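Local coordinates for protein Cyp101j2 (Sphingobium yanoikuyae, PDB 5KYO) that is a cytochrome P450 monooxygenase that probably hydroxylates 1,8-cineole, using a haem group to activate oxygen, at residues L91-M96 with Q368-G373; E65-A70 with T344-M349. All coordinates share one frame; numbering follows the deposited sequence.

Contact 1 of 2, residues L91-M96 with Q368-G373; sequences LAETVM and QHSTFG. With HEM (protoporphyrin IX containing Fe), chain G.
The haem-binding loop of cytochrome P450s, on the proximal side of the porphyrin, begins here, and E93 and M96 of the helix 89-97 rest against S370 and G373 at its start. F372 and G373 open the family signature that leads to C379, by analogy with other P450s the thiolate ligand of the iron. The polar half of the contact is a single bond, made in one of the two modelled conformers of S370 and so probably not permanent: S370 OG donates to E93 OE2 at 2.6 Å. In that conformer the hydroxyl reaches the carboxylate on its anti side, 23° out of the plane. E93 gets there with CG anti to its own carbonyl carbon (chi1 -69°) and an extended chain beyond, which also lies against V347. Cutting this side chain back to an alanine would probably leave that S370 hydroxyl without its acceptor and the side of V347 less covered. The second half is apolar and looser. M96 SD lies 4.0 Å from G373 CA, while a bend about the last torsion (chi3 -80°) turns the methyl back toward A92 on the same helix.

The loop itself folds tightly. A type I turn runs from S370 to G373, closed by G373 N on S370 O, and T371 N donates to H369 ND1 at 2.9 Å, close to the imidazole plane, tying the ring back to the turn. At G373 a CB would be crowded by HEM CAA, the first carbon of a propionate, and the positive phi by itself favours glycine. The turn meets the porphyrin with both backbone and ring: T371 O lies 3.5 Å from the methyl HEM CMA, and F372 CE1 approaches the pyrrole carbon HEM C2B obliquely at 3.7 Å.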
loop_
_atom_site.group_PDB
_atom_site.type_symbol
_atom_site.label_atom_id
_atom_site.label_comp_id
_atom_site.label_asym_id
_atom_site.label_seq_id
_atom_site.Cartn_x
_atom_site.Cartn_y
_atom_site.Cartn_z
ATOM N N LEU A 91 -1.211 -3.849 -19.776
ATOM C CA LEU A 91 -0.683 -2.500 -19.916
ATOM C C LEU A 91 -0.137 -1.952 -18.592
ATOM O O LEU A 91 1.006 -1.492 -18.513
ATOM C CB LEU A 91 -1.777 -1.585 -20.449
ATOM C CG LEU A 91 -1.273 -0.210 -20.871
ATOM C CD1 LEU A 91 -0.239 -0.338 -21.980
ATOM C CD2 LEU A 91 -2.432 0.662 -21.294
ATOM N N ALA A 92 -0.972 -2.001 -17.559
ATOM C CA ALA A 92 -0.591 -1.564 -16.214
ATOM C C ALA A 92 0.705 -2.216 -15.732
ATOM O O ALA A 92 1.599 -1.541 -15.208
ATOM C CB ALA A 92 -1.732 -1.857 -15.240
ATOM N N GLU A 93 0.821 -3.525 -15.925
ATOM C CA GLU A 93 2.007 -4.253 -15.469
ATOM C C GLU A 93 3.250 -3.880 -16.259
ATOM O O GLU A 93 4.368 -3.926 -15.731
ATOM C CB GLU A 93 1.791 -5.762 -15.544
ATOM C CG GLU A 93 0.777 -6.288 -14.527
ATOM C CD GLU A 93 0.766 -7.804 -14.436
ATOM O OE1 GLU A 93 1.062 -8.468 -15.453
ATOM O OE2 GLU A 93 0.474 -8.332 -13.341
ATOM N N THR A 94 3.048 -3.528 -17.526
ATOM C CA THR A 94 4.134 -3.051 -18.381
ATOM C C THR A 94 4.671 -1.706 -17.897
ATOM O O THR A 94 5.868 -1.552 -17.718
ATOM C CB THR A 94 3.682 -2.917 -19.856
ATOM O OG1 THR A 94 3.499 -4.221 -20.425
ATOM C CG2 THR A 94 4.721 -2.155 -20.673
ATOM N N VAL A 95 3.787 -0.734 -17.684
ATOM C CA VAL A 95 4.222 0.564 -17.161
ATOM C C VAL A 95 4.859 0.367 -15.795
ATOM O O VAL A 95 5.902 0.966 -15.485
ATOM C CB VAL A 95 3.052 1.573 -17.062
ATOM C CG1 VAL A 95 3.522 2.887 -16.453
ATOM C CG2 VAL A 95 2.476 1.826 -18.434
ATOM N N MET A 96 4.254 -0.512 -14.996
ATOM C CA MET A 96 4.766 -0.802 -13.661
ATOM C C MET A 96 6.206 -1.307 -13.657
ATOM O O MET A 96 6.995 -0.944 -12.784
ATOM C CB MET A 96 3.891 -1.841 -12.984
ATOM C CG MET A 96 3.328 -1.403 -11.682
ATOM S SD MET A 96 2.133 -2.637 -11.181
ATOM C CE MET A 96 0.714 -2.176 -12.174
ATOM N N GLN A 368 -3.400 -14.882 -9.892
ATOM C CA GLN A 368 -2.395 -13.925 -10.339
ATOM C C GLN A 368 -2.903 -12.506 -10.097
ATOM O O GLN A 368 -4.067 -12.213 -10.358
ATOM C CB GLN A 368 -2.063 -14.138 -11.819
ATOM N N HIS A 369 -2.034 -11.643 -9.567
ATOM C CA HIS A 369 -2.394 -10.260 -9.251
ATOM C C HIS A 369 -1.128 -9.451 -9.033
ATOM O O HIS A 369 -0.065 -10.023 -8.817
ATOM C CB HIS A 369 -3.274 -10.191 -7.992
ATOM C CG HIS A 369 -2.554 -10.560 -6.727
ATOM N ND1 HIS A 369 -1.639 -9.730 -6.121
ATOM C CD2 HIS A 369 -2.623 -11.671 -5.950
ATOM C CE1 HIS A 369 -1.170 -10.309 -5.027
ATOM N NE2 HIS A 369 -1.752 -11.491 -4.904
ATOM N N SER A 370 -1.224 -8.129 -9.059
ATOM C CA SER A 370 -0.059 -7.308 -8.731
ATOM C C SER A 370 -0.355 -6.368 -7.569
ATOM O O SER A 370 -0.012 -5.195 -7.600
ATOM C CB SER A 370 0.406 -6.513 -9.950
ATOM O OG SER A 370 0.844 -7.394 -10.965
ATOM N N THR A 371 -1.003 -6.890 -6.534
ATOM C CA THR A 371 -1.324 -6.048 -5.383
ATOM C C THR A 371 -0.028 -5.460 -4.778
ATOM O O THR A 371 -0.020 -4.352 -4.208
ATOM C CB THR A 371 -2.139 -6.847 -4.351
ATOM O OG1 THR A 371 -3.456 -7.058 -4.890
ATOM C CG2 THR A 371 -2.230 -6.112 -3.013
ATOM N N PHE A 372 1.073 -6.186 -4.956
ATOM C CA PHE A 372 2.365 -5.763 -4.422
ATOM C C PHE A 372 3.260 -5.223 -5.552
ATOM O O PHE A 372 4.461 -5.041 -5.387
ATOM C CB PHE A 372 3.049 -6.917 -3.673
ATOM C CG PHE A 372 2.325 -7.348 -2.426
ATOM C CD1 PHE A 372 2.206 -6.493 -1.349
ATOM C CD2 PHE A 372 1.777 -8.623 -2.332
ATOM C CE1 PHE A 372 1.548 -6.890 -0.201
ATOM C CE2 PHE A 372 1.119 -9.022 -1.203
ATOM C CZ PHE A 372 1.002 -8.160 -0.129
ATOM N N GLY A 373 2.640 -4.944 -6.698
ATOM C CA GLY A 373 3.325 -4.342 -7.819
ATOM C C GLY A 373 4.059 -5.344 -8.681
ATOM O O GLY A 373 3.827 -6.531 -8.588
HETATM C CHA HEM G . 6.479 -0.883 -2.534
HETATM C CHB HEM G . 1.865 -2.223 -1.831
HETATM C CHC HEM G . 2.921 -3.279 2.823
HETATM C CHD HEM G . 7.179 -1.062 2.320
HETATM C C1A HEM G . 5.170 -1.207 -2.798
HETATM C C2A HEM G . 4.503 -1.187 -4.095
HETATM C C3A HEM G . 3.217 -1.545 -3.886
HETATM C C4A HEM G . 3.031 -1.817 -2.469
HETATM C CMA HEM G . 2.128 -1.684 -4.980
HETATM C CAA HEM G . 5.116 -0.829 -5.479
HETATM C CBA HEM G . 5.195 0.677 -5.711
HETATM C CGA HEM G . 5.692 0.966 -7.108
HETATM O O1A HEM G . 5.014 0.567 -8.097
HETATM O O2A HEM G . 6.765 1.609 -7.251
HETATM C C1B HEM G . 1.769 -2.676 -0.520
HETATM C C2B HEM G . 0.614 -3.331 0.088
HETATM C C3B HEM G . 0.912 -3.609 1.374
HETATM C C4B HEM G . 2.256 -3.148 1.618
HETATM C CMB HEM G . -0.728 -3.646 -0.622
HETATM C CAB HEM G . 0.065 -4.301 2.482
HETATM C CBB HEM G . -1.132 -4.871 2.319
HETATM C C1C HEM G . 4.181 -2.801 3.082
HETATM C C2C HEM G . 4.915 -2.966 4.322
HETATM C C3C HEM G . 6.091 -2.337 4.182
HETATM C C4C HEM G . 6.138 -1.780 2.843
HETATM C CMC HEM G . 4.348 -3.717 5.545
HETATM C CAC HEM G . 7.266 -2.180 5.161
HETATM C CBC HEM G . 7.389 -2.806 6.333
HETATM C C1D HEM G . 7.380 -0.772 0.990
HETATM C C2D HEM G . 8.524 -0.059 0.446
HETATM C C3D HEM G . 8.295 -0.034 -1.047
HETATM C C4D HEM G . 7.043 -0.703 -1.287
HETATM C CMD HEM G . 9.776 0.555 1.132
HETATM C CAD HEM G . 9.229 0.620 -2.089
HETATM C CBD HEM G . 10.022 -0.437 -2.858
HETATM C CGD HEM G . 10.916 0.268 -3.862
HETATM O O1D HEM G . 12.137 -0.026 -3.931
HETATM O O2D HEM G . 10.390 1.154 -4.583
HETATM N NA HEM G . 4.238 -1.601 -1.839
HETATM N NB HEM G . 2.741 -2.586 0.455
HETATM N NC HEM G . 4.957 -2.087 2.200
HETATM N ND HEM G . 6.538 -1.117 -0.057
HETATM FE FE HEM G . 4.677 -2.002 0.137
#

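Contact 2 of 2, residues E65-A70 with T344-M349; sequences EIMRQA and TVVVAM
With CG anti to its carbonyl carbon (chi1 -62°) and the next torsion extended, M67 leaves the helix 59-69 almost straight toward V346, then bends at its sulfur (chi3 57°) to bring the methyl to the V346 carbonyl on the short helix 344-348. V346 answers with CG1 anti to its own carbonyl carbon (chi1 -51°), which sets that methyl 4.0 Å from M67 SD.

The contact is a methionine laid over one residue of a neighbouring helix, where the backbones come within 7.5 Å of each other at M67 CA and V346 CA. The two side chains cross obliquely. The sulfur sits over the base of the valine, with M67 SD 3.8 Å from V346 CA, so it touches the backbone as much as the branch. Beyond it, M67 CE comes to 3.5 Å from V346 O and extends toward the end of the segment, where the carbonyl carbon of M349 is its more distant neighbour. M349 itself starts out toward the helix 59-69, but the end of its chain leads off, and its side chain packs on H60 and L358 instead. All three touching residues are buried, and between the two segments the contact is van der Waals in character, with the M67 methyl against a carbonyl oxygen.

Around this pair, W63 packs on V345 and V346 from the helix 59-69, and R64 reaches M349 O through a weak bond. The helix 344-348 directly follows the sheet strand 339-343; V347, which points away from the helix 59-69, and a methyl of V346 pack on the helix 89-97.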
loop_
_atom_site.group_PDB
_atom_site.type_symbol
_atom_site.label_atom_id
_atom_site.label_comp_id
_atom_site.label_asym_id
_atom_site.label_seq_id
_atom_site.Cartn_x
_atom_site.Cartn_y
_atom_site.Cartn_z
ATOM N N GLU A 65 -16.149 -0.204 -13.815
ATOM C CA GLU A 65 -17.002 0.590 -14.700
ATOM C C GLU A 65 -16.190 1.639 -15.451
ATOM O O GLU A 65 -16.444 1.907 -16.626
ATOM C CB GLU A 65 -18.132 1.262 -13.917
ATOM C CG GLU A 65 -19.456 0.518 -14.011
ATOM C CD GLU A 65 -19.948 0.395 -15.444
ATOM O OE1 GLU A 65 -19.934 -0.729 -15.991
ATOM O OE2 GLU A 65 -20.353 1.425 -16.026
ATOM N N ILE A 66 -15.213 2.229 -14.768
ATOM C CA ILE A 66 -14.299 3.175 -15.410
ATOM C C ILE A 66 -13.537 2.473 -16.528
ATOM O O ILE A 66 -13.433 3.000 -17.642
ATOM C CB ILE A 66 -13.318 3.779 -14.396
ATOM C CG1 ILE A 66 -14.069 4.693 -13.427
ATOM C CG2 ILE A 66 -12.215 4.564 -15.109
ATOM C CD1 ILE A 66 -13.205 5.276 -12.328
ATOM N N MET A 67 -13.042 1.268 -16.232
ATOM C CA MET A 67 -12.311 0.453 -17.202
ATOM C C MET A 67 -13.192 0.061 -18.394
ATOM O O MET A 67 -12.729 -0.006 -19.542
ATOM C CB MET A 67 -11.760 -0.813 -16.530
ATOM C CG MET A 67 -10.774 -0.539 -15.413
ATOM S SD MET A 67 -10.357 -1.978 -14.403
ATOM C CE MET A 67 -9.743 -3.155 -15.607
ATOM N N ARG A 68 -14.464 -0.195 -18.109
ATOM C CA ARG A 68 -15.391 -0.706 -19.110
ATOM C C ARG A 68 -15.870 0.396 -20.057
ATOM O O ARG A 68 -16.125 0.147 -21.239
ATOM C CB ARG A 68 -16.581 -1.381 -18.415
ATOM C CG ARG A 68 -17.570 -2.052 -19.344
ATOM C CD ARG A 68 -18.707 -2.675 -18.551
ATOM N N GLN A 69 -15.980 1.615 -19.542
ATOM C CA GLN A 69 -16.467 2.741 -20.344
ATOM C C GLN A 69 -15.375 3.389 -21.207
ATOM O O GLN A 69 -15.672 4.150 -22.133
ATOM C CB GLN A 69 -17.097 3.797 -19.431
ATOM N N ALA A 70 -14.116 3.078 -20.915
ATOM C CA ALA A 70 -12.992 3.725 -21.596
ATOM C C ALA A 70 -12.737 3.195 -23.004
ATOM O O ALA A 70 -12.435 2.014 -23.182
ATOM C CB ALA A 70 -11.731 3.583 -20.759
ATOM N N THR A 344 -2.461 -0.837 -9.510
ATOM C CA THR A 344 -2.523 -2.256 -9.229
ATOM C C THR A 344 -3.972 -2.723 -9.357
ATOM O O THR A 344 -4.217 -3.879 -9.644
ATOM C CB THR A 344 -1.990 -2.596 -7.826
ATOM O OG1 THR A 344 -2.830 -1.993 -6.845
ATOM C CG2 THR A 344 -0.574 -2.036 -7.643
ATOM N N VAL A 345 -4.907 -1.798 -9.146
ATOM C CA VAL A 345 -6.348 -2.071 -9.150
ATOM C C VAL A 345 -6.843 -2.627 -10.481
ATOM O O VAL A 345 -7.635 -3.571 -10.504
ATOM C CB VAL A 345 -7.169 -0.793 -8.829
ATOM C CG1 VAL A 345 -8.673 -1.096 -8.815
ATOM C CG2 VAL A 345 -6.723 -0.196 -7.506
ATOM N N VAL A 346 -6.357 -2.066 -11.587
ATOM C CA VAL A 346 -6.859 -2.456 -12.908
ATOM C C VAL A 346 -6.296 -3.802 -13.355
ATOM O O VAL A 346 -6.766 -4.381 -14.333
ATOM C CB VAL A 346 -6.559 -1.373 -13.972
ATOM C CG1 VAL A 346 -7.027 -0.025 -13.463
ATOM C CG2 VAL A 346 -5.092 -1.319 -14.297
ATOM N N VAL A 347 -5.328 -4.321 -12.610
ATOM C CA VAL A 347 -4.721 -5.607 -12.938
ATOM C C VAL A 347 -5.637 -6.782 -12.559
ATOM O O VAL A 347 -6.158 -7.473 -13.442
ATOM C CB VAL A 347 -3.340 -5.764 -12.250
ATOM C CG1 VAL A 347 -2.804 -7.171 -12.433
ATOM C CG2 VAL A 347 -2.365 -4.748 -12.817
ATOM N N ALA A 348 -5.868 -6.994 -11.266
ATOM C CA ALA A 348 -6.681 -8.136 -10.835
ATOM C C ALA A 348 -8.160 -7.964 -11.159
ATOM O O ALA A 348 -8.900 -8.944 -11.181
ATOM C CB ALA A 348 -6.507 -8.383 -9.325
ATOM N N MET A 349 -8.604 -6.737 -11.422
ATOM C CA MET A 349 -10.024 -6.520 -11.712
ATOM C C MET A 349 -10.363 -6.631 -13.190
ATOM O O MET A 349 -11.542 -6.559 -13.563
ATOM C CB MET A 349 -10.477 -5.161 -11.190
ATOM C CG MET A 349 -10.418 -5.043 -9.685
ATOM S SD MET A 349 -11.582 -6.144 -8.862
ATOM C CE MET A 349 -10.490 -7.385 -8.213
#

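The helix 344-348 joins the two contacts, whose centres are 12 Å apart. Along the chain their segments alternate: 65-70, 91-96, 344-349, then 368-373, so each contact brings an N-terminal helix against a part of the chain more than 270 residues later. A92 CB meets V346 CG2 at 3.5 Å, and T344 CG2 touches S370 O, linking the short helix to both sides of contact 1. The strands 83-86 and 339-343, parallel neighbours in the mixed sheet, lead into the helices 89-97 and 344-348. Packing thus passes from the outer helix 59-69 of contact 2 inward to the haem-binding loop of contact 1.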